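Local coordinates for protein 11S globulin subunit beta (Cucurbita maxima, PDB 2E9Q) that serves as a seed storage protein, a hexameric 11S globulin that is itself a nutrient reserve of the pumpkin seed, at residues A[35-40]-A[49-54]; A[85-90]-A[157-162]. One frame throughout, in Å; residues are numbered along the deposited sequence.

Interaction 1: A[35-40]-A[49-54]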
loop_
_atom_site.group_PDB
_atom_site.type_symbol
_atom_site.label_atom_id
_atom_site.label_comp_id
_atom_site.label_asym_id
_atom_site.label_seq_id
_atom_site.Cartn_x
_atom_site.Cartn_y
_atom_site.Cartn_z
ATOM N N GLN A 35 2.492 -25.873 12.050
ATOM C CA GLN A 35 3.841 -25.573 12.530
ATOM C C GLN A 35 4.077 -25.427 14.029
ATOM O O GLN A 35 3.256 -24.872 14.762
ATOM C CB GLN A 35 4.341 -24.279 11.892
ATOM C CG GLN A 35 4.144 -24.157 10.400
ATOM C CD GLN A 35 4.400 -22.733 9.929
ATOM O OE1 GLN A 35 5.487 -22.184 10.141
ATOM N NE2 GLN A 35 3.393 -22.120 9.294
ATOM N N ASP A 36 5.244 -25.890 14.459
ATOM C CA ASP A 36 5.669 -25.780 15.839
ATOM C C ASP A 36 6.826 -24.797 15.819
ATOM O O ASP A 36 7.409 -24.547 14.761
ATOM C CB ASP A 36 6.150 -27.130 16.382
ATOM C CG ASP A 36 5.019 -27.959 16.960
ATOM O OD1 ASP A 36 4.596 -28.940 16.320
ATOM O OD2 ASP A 36 4.538 -27.619 18.063
ATOM N N PRO A 37 7.171 -24.211 16.980
ATOM C CA PRO A 37 8.289 -23.263 16.985
ATOM C C PRO A 37 9.506 -24.009 16.468
ATOM O O PRO A 37 9.579 -25.225 16.594
ATOM C CB PRO A 37 8.431 -22.893 18.460
ATOM C CG PRO A 37 7.069 -23.088 19.001
ATOM C CD PRO A 37 6.618 -24.373 18.332
ATOM N N VAL A 38 10.459 -23.296 15.889
ATOM C CA VAL A 38 11.649 -23.951 15.363
ATOM C C VAL A 38 12.915 -23.461 16.054
ATOM O O VAL A 38 13.975 -24.058 15.912
ATOM C CB VAL A 38 11.813 -23.709 13.838
ATOM C CG1 VAL A 38 10.621 -24.259 13.088
ATOM C CG2 VAL A 38 11.981 -22.222 13.560
ATOM N N ARG A 39 12.803 -22.378 16.809
ATOM C CA ARG A 39 13.961 -21.806 17.477
ATOM C C ARG A 39 13.609 -21.404 18.913
ATOM O O ARG A 39 12.460 -21.108 19.218
ATOM C CB ARG A 39 14.453 -20.604 16.667
ATOM C CG ARG A 39 15.962 -20.489 16.586
ATOM C CD ARG A 39 16.412 -19.527 15.480
ATOM N NE ARG A 39 16.098 -20.013 14.131
ATOM C CZ ARG A 39 15.177 -19.473 13.332
ATOM N NH1 ARG A 39 14.965 -19.985 12.124
ATOM N NH2 ARG A 39 14.467 -18.418 13.735
ATOM N N ARG A 40 14.610 -21.381 19.791
ATOM C CA ARG A 40 14.388 -21.073 21.195
ATOM C C ARG A 40 15.542 -20.344 21.855
ATOM O O ARG A 40 16.700 -20.640 21.583
ATOM C CB ARG A 40 14.111 -22.353 21.983
ATOM C CG ARG A 40 12.779 -22.977 21.666
ATOM C CD ARG A 40 12.596 -24.316 22.349
ATOM N NE ARG A 40 11.388 -24.963 21.856
ATOM C CZ ARG A 40 11.143 -25.199 20.571
ATOM N NH1 ARG A 40 12.025 -24.848 19.639
ATOM N NH2 ARG A 40 10.006 -25.774 20.215
ATOM N N GLU A 49 10.254 -18.674 22.247
ATOM C CA GLU A 49 10.189 -19.600 21.138
ATOM C C GLU A 49 9.741 -18.830 19.889
ATOM O O GLU A 49 8.856 -17.957 19.969
ATOM C CB GLU A 49 9.205 -20.719 21.465
ATOM C CG GLU A 49 9.651 -21.609 22.631
ATOM C CD GLU A 49 8.614 -22.654 22.986
ATOM O OE1 GLU A 49 7.631 -22.315 23.682
ATOM O OE2 GLU A 49 8.770 -23.811 22.549
ATOM N N VAL A 50 10.355 -19.149 18.747
ATOM C CA VAL A 50 10.036 -18.479 17.488
ATOM C C VAL A 50 9.703 -19.453 16.367
ATOM O O VAL A 50 10.382 -20.470 16.199
ATOM C CB VAL A 50 11.208 -17.594 17.035
ATOM C CG1 VAL A 50 10.822 -16.814 15.801
ATOM C CG2 VAL A 50 11.607 -16.645 18.160
ATOM N N TRP A 51 8.651 -19.153 15.610
ATOM C CA TRP A 51 8.264 -20.014 14.503
ATOM C C TRP A 51 9.134 -19.680 13.287
ATOM O O TRP A 51 9.880 -18.696 13.300
ATOM C CB TRP A 51 6.777 -19.856 14.174
ATOM C CG TRP A 51 5.875 -20.747 14.983
ATOM C CD1 TRP A 51 5.187 -21.845 14.540
ATOM C CD2 TRP A 51 5.533 -20.593 16.369
ATOM N NE1 TRP A 51 4.431 -22.380 15.562
ATOM C CE2 TRP A 51 4.625 -21.631 16.693
ATOM C CE3 TRP A 51 5.903 -19.678 17.367
ATOM C CZ2 TRP A 51 4.078 -21.778 17.982
ATOM C CZ3 TRP A 51 5.360 -19.825 18.650
ATOM C CH2 TRP A 51 4.458 -20.870 18.942
ATOM N N ASP A 52 9.049 -20.504 12.249
ATOM C CA ASP A 52 9.879 -20.301 11.063
ATOM C C ASP A 52 9.359 -19.230 10.123
ATOM O O ASP A 52 8.443 -19.469 9.357
ATOM C CB ASP A 52 10.041 -21.618 10.302
ATOM C CG ASP A 52 10.978 -21.491 9.108
ATOM O OD1 ASP A 52 11.874 -20.623 9.124
ATOM O OD2 ASP A 52 10.827 -22.275 8.157
ATOM N N GLN A 53 9.963 -18.050 10.191
ATOM C CA GLN A 53 9.570 -16.930 9.348
ATOM C C GLN A 53 9.617 -17.305 7.861
ATOM O O GLN A 53 8.775 -16.855 7.079
ATOM C CB GLN A 53 10.485 -15.729 9.608
ATOM C CG GLN A 53 11.920 -16.129 9.923
ATOM C CD GLN A 53 12.085 -16.589 11.367
ATOM O OE1 GLN A 53 12.219 -15.770 12.279
ATOM N NE2 GLN A 53 12.058 -17.902 11.584
ATOM N N ASP A 54 10.585 -18.136 7.476
ATOM C CA ASP A 54 10.697 -18.546 6.076
ATOM C C ASP A 54 9.737 -19.669 5.672
ATOM O O ASP A 54 9.790 -20.170 4.548
ATOM C CB ASP A 54 12.143 -18.931 5.749
ATOM C CG ASP A 54 13.124 -17.809 6.039
ATOM O OD1 ASP A 54 12.899 -16.666 5.580
ATOM O OD2 ASP A 54 14.131 -18.072 6.732
HETATM O O HOH W 1 7.806 -22.815 12.464
#
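Trp-51 receives Pro-37 over one face of its indole. Pro-37 CG stands 3.4 Å from the centroid of the Trp-51 six-membered ring and 13° off the ring normal, a CH-pi contact. In Trp-51 chi1 is -87°, with CG anti to the carbonyl carbon, and from there the indole lies alongside the Pro-37 ring. At the rim of the indole, Trp-51 NE1 donates to Gln-35 O at 2.9 Å. This oxygen lies near the ring plane, but the donor stands well above the carbonyl plane of Gln-35. Gln-35 CB also comes close to Trp-51 CD1. An alanine in place of Trp-51 would probably leave Gln-35 O without this donor and open a gap under the Pro-37 ring. Further along, Val-50 O accepts two backbone bonds, from Val-38 N at 2.8 Å and from Arg-39 N at 3.1 Å. Val-38 and Arg-39 thus both face Val-50, a classic beta bulge in the hairpin of strands 39-43 and 46-50, at the border of the N-terminal cupin sheet. Val-50 N returns a bond to Arg-39 O. Past the bulge, in one of two conformers of Arg-40, NE forms a salt bridge with Glu-49 OE2 at 2.9 Å and NH1 meets a phosphate ion, probably from the crystallisation liquor. Glu-49 OE1 makes a salt bridge with Arg-67 of strand 63-70. On the loop side a water accepts from Asp-52 N at 2.6 Å and donates to Asp-36 O at 2.9 Å. The Trp-51 side chain also touches Met-65, Arg-67 and Phe-58 of helix 56-61.

Interaction 2: A[85-90]-A[157-162]; sequences KLIFVA and LIVFAD
Ile-158 meets Phe-88 as a hydrogen-bonded pair of two antiparallel strands. Its N donates to Phe-88 O at 2.8 Å and nearly straight, 174° at the hydrogen. Phe-88 N donates back to Ile-158 O. The side chain of Ile-158 packs beside Phe-88: CB approaches Phe-88 CB at 4.2 Å, and CG1 lies at the edge of the Phe-88 ring. With chi1 at -50°, CG1 is anti to the carbonyl carbon and comes near Phe-88 O and Ala-90 CB. On the same face Leu-86 pairs with Phe-160 through two more backbone bonds. Phe-399 of strand 393-400 packs on this face, its ring nearly parallel to that of Phe-160, so the first cupin barrel meets the second here.

Leu-157 works on the other face. Its CB touches Ile-87 CG2 at 3.9 Å, and its CD2 lies 3.8 Å from Val-89 CG2, the two side chains side by side. Lys-85 lies on this face too. Its extended aliphatic chain crosses Val-159 obliquely, with CD at 3.8 Å from Val-159 CG1, and its CG meets Ala-161 CB. Between them Ile-87 CG1 packs on Val-159 CG2.

The strands run 163° apart in direction, in the jelly-roll of the N-terminal cupin domain. Backbone bonds set the register of these strands, and the side chains add apolar contacts on both faces, consistent with a buried hydrophobic core.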
loop_
_atom_site.group_PDB
_atom_site.type_symbol
_atom_site.label_atom_id
_atom_site.label_comp_id
_atom_site.label_asym_id
_atom_site.label_seq_id
_atom_site.Cartn_x
_atom_site.Cartn_y
_atom_site.Cartn_z
ATOM N N LYS A 85 2.200 -5.425 16.393
ATOM C CA LYS A 85 1.987 -6.704 17.044
ATOM C C LYS A 85 0.707 -6.792 17.846
ATOM O O LYS A 85 0.191 -5.795 18.370
ATOM C CB LYS A 85 3.139 -7.014 18.010
ATOM C CG LYS A 85 4.493 -7.260 17.377
ATOM C CD LYS A 85 5.562 -7.290 18.463
ATOM C CE LYS A 85 6.942 -7.573 17.893
ATOM N NZ LYS A 85 7.948 -7.774 18.976
ATOM N N LEU A 86 0.213 -8.013 17.943
ATOM C CA LEU A 86 -0.943 -8.328 18.731
ATOM C C LEU A 86 -0.349 -9.396 19.631
ATOM O O LEU A 86 0.501 -10.182 19.195
ATOM C CB LEU A 86 -2.057 -8.896 17.866
ATOM C CG LEU A 86 -3.302 -8.034 17.674
ATOM C CD1 LEU A 86 -3.010 -6.550 17.785
ATOM C CD2 LEU A 86 -3.890 -8.388 16.340
ATOM N N ILE A 87 -0.774 -9.413 20.885
ATOM C CA ILE A 87 -0.254 -10.376 21.839
ATOM C C ILE A 87 -1.394 -10.967 22.619
ATOM O O ILE A 87 -2.088 -10.254 23.351
ATOM C CB ILE A 87 0.709 -9.701 22.815
ATOM C CG1 ILE A 87 1.922 -9.180 22.053
ATOM C CG2 ILE A 87 1.101 -10.665 23.909
ATOM C CD1 ILE A 87 2.982 -8.526 22.924
ATOM N N PHE A 88 -1.611 -12.264 22.454
ATOM C CA PHE A 88 -2.675 -12.917 23.182
ATOM C C PHE A 88 -2.098 -13.510 24.455
ATOM O O PHE A 88 -1.116 -14.249 24.405
ATOM C CB PHE A 88 -3.311 -14.021 22.352
ATOM C CG PHE A 88 -4.419 -14.739 23.059
ATOM C CD1 PHE A 88 -5.643 -14.114 23.280
ATOM C CD2 PHE A 88 -4.245 -16.045 23.504
ATOM C CE1 PHE A 88 -6.683 -14.777 23.932
ATOM C CE2 PHE A 88 -5.272 -16.716 24.155
ATOM C CZ PHE A 88 -6.499 -16.076 24.369
ATOM N N VAL A 89 -2.708 -13.171 25.590
ATOM C CA VAL A 89 -2.279 -13.671 26.898
ATOM C C VAL A 89 -2.959 -15.020 27.095
ATOM O O VAL A 89 -4.123 -15.094 27.477
ATOM C CB VAL A 89 -2.697 -12.693 28.031
ATOM C CG1 VAL A 89 -2.317 -13.257 29.389
ATOM C CG2 VAL A 89 -2.025 -11.344 27.815
ATOM N N ALA A 90 -2.218 -16.088 26.821
ATOM C CA ALA A 90 -2.754 -17.436 26.916
ATOM C C ALA A 90 -2.851 -17.938 28.349
ATOM O O ALA A 90 -3.700 -18.774 28.659
ATOM C CB ALA A 90 -1.893 -18.396 26.078
ATOM N N LEU A 157 2.639 -15.772 26.557
ATOM C CA LEU A 157 2.214 -14.794 25.556
ATOM C C LEU A 157 2.413 -15.204 24.095
ATOM O O LEU A 157 3.531 -15.523 23.664
ATOM C CB LEU A 157 2.967 -13.496 25.783
ATOM C CG LEU A 157 2.976 -13.072 27.249
ATOM C CD1 LEU A 157 4.013 -11.987 27.471
ATOM C CD2 LEU A 157 1.585 -12.619 27.633
ATOM N N ILE A 158 1.326 -15.161 23.333
ATOM C CA ILE A 158 1.368 -15.487 21.918
ATOM C C ILE A 158 1.479 -14.181 21.122
ATOM O O ILE A 158 0.509 -13.437 20.982
ATOM C CB ILE A 158 0.099 -16.242 21.502
ATOM C CG1 ILE A 158 -0.154 -17.407 22.467
ATOM C CG2 ILE A 158 0.250 -16.737 20.071
ATOM C CD1 ILE A 158 1.009 -18.398 22.574
ATOM N N VAL A 159 2.676 -13.914 20.612
ATOM C CA VAL A 159 2.968 -12.706 19.857
ATOM C C VAL A 159 2.891 -12.845 18.341
ATOM O O VAL A 159 3.695 -13.553 17.734
ATOM C CB VAL A 159 4.370 -12.199 20.186
ATOM C CG1 VAL A 159 4.640 -10.880 19.456
ATOM C CG2 VAL A 159 4.528 -12.057 21.701
ATOM N N PHE A 160 1.927 -12.153 17.740
ATOM C CA PHE A 160 1.740 -12.149 16.303
ATOM C C PHE A 160 2.248 -10.825 15.734
ATOM O O PHE A 160 1.828 -9.741 16.156
ATOM C CB PHE A 160 0.268 -12.343 15.975
ATOM C CG PHE A 160 -0.060 -12.174 14.522
ATOM C CD1 PHE A 160 -0.604 -10.982 14.055
ATOM C CD2 PHE A 160 0.145 -13.221 13.621
ATOM C CE1 PHE A 160 -0.949 -10.831 12.705
ATOM C CE2 PHE A 160 -0.196 -13.086 12.269
ATOM C CZ PHE A 160 -0.745 -11.887 11.808
ATOM N N ALA A 161 3.177 -10.924 14.791
ATOM C CA ALA A 161 3.768 -9.757 14.155
ATOM C C ALA A 161 3.571 -9.864 12.659
ATOM O O ALA A 161 3.746 -10.935 12.070
ATOM C CB ALA A 161 5.251 -9.674 14.486
ATOM N N ASP A 162 3.203 -8.748 12.044
ATOM C CA ASP A 162 2.966 -8.710 10.612
ATOM C C ASP A 162 3.924 -7.731 9.952
ATOM O O ASP A 162 3.805 -6.513 10.124
ATOM C CB ASP A 162 1.514 -8.315 10.354
ATOM C CG ASP A 162 1.236 -8.005 8.903
ATOM O OD1 ASP A 162 1.807 -8.668 8.003
ATOM O OD2 ASP A 162 0.417 -7.090 8.666
#

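Interactions 1 and 2 belong to the same antiparallel sheet of the N-terminal cupin domain, with centres about 14 Å apart and nearest atoms about 6 Å apart, so they do not touch. Strand 63-70 lies between them, paired with 46-50 on one side and with 155-162 on the other. Interaction 2 is central and buried, and its side-chain contacts are apolar. Interaction 1 is only partly buried, at the edge of the sheet. There a bulge interrupts the regular pairing, and an indole, a salt bridge and a water share the work. One joins neighbours in a short hairpin, the other joins segments 67 residues apart at their closest ends.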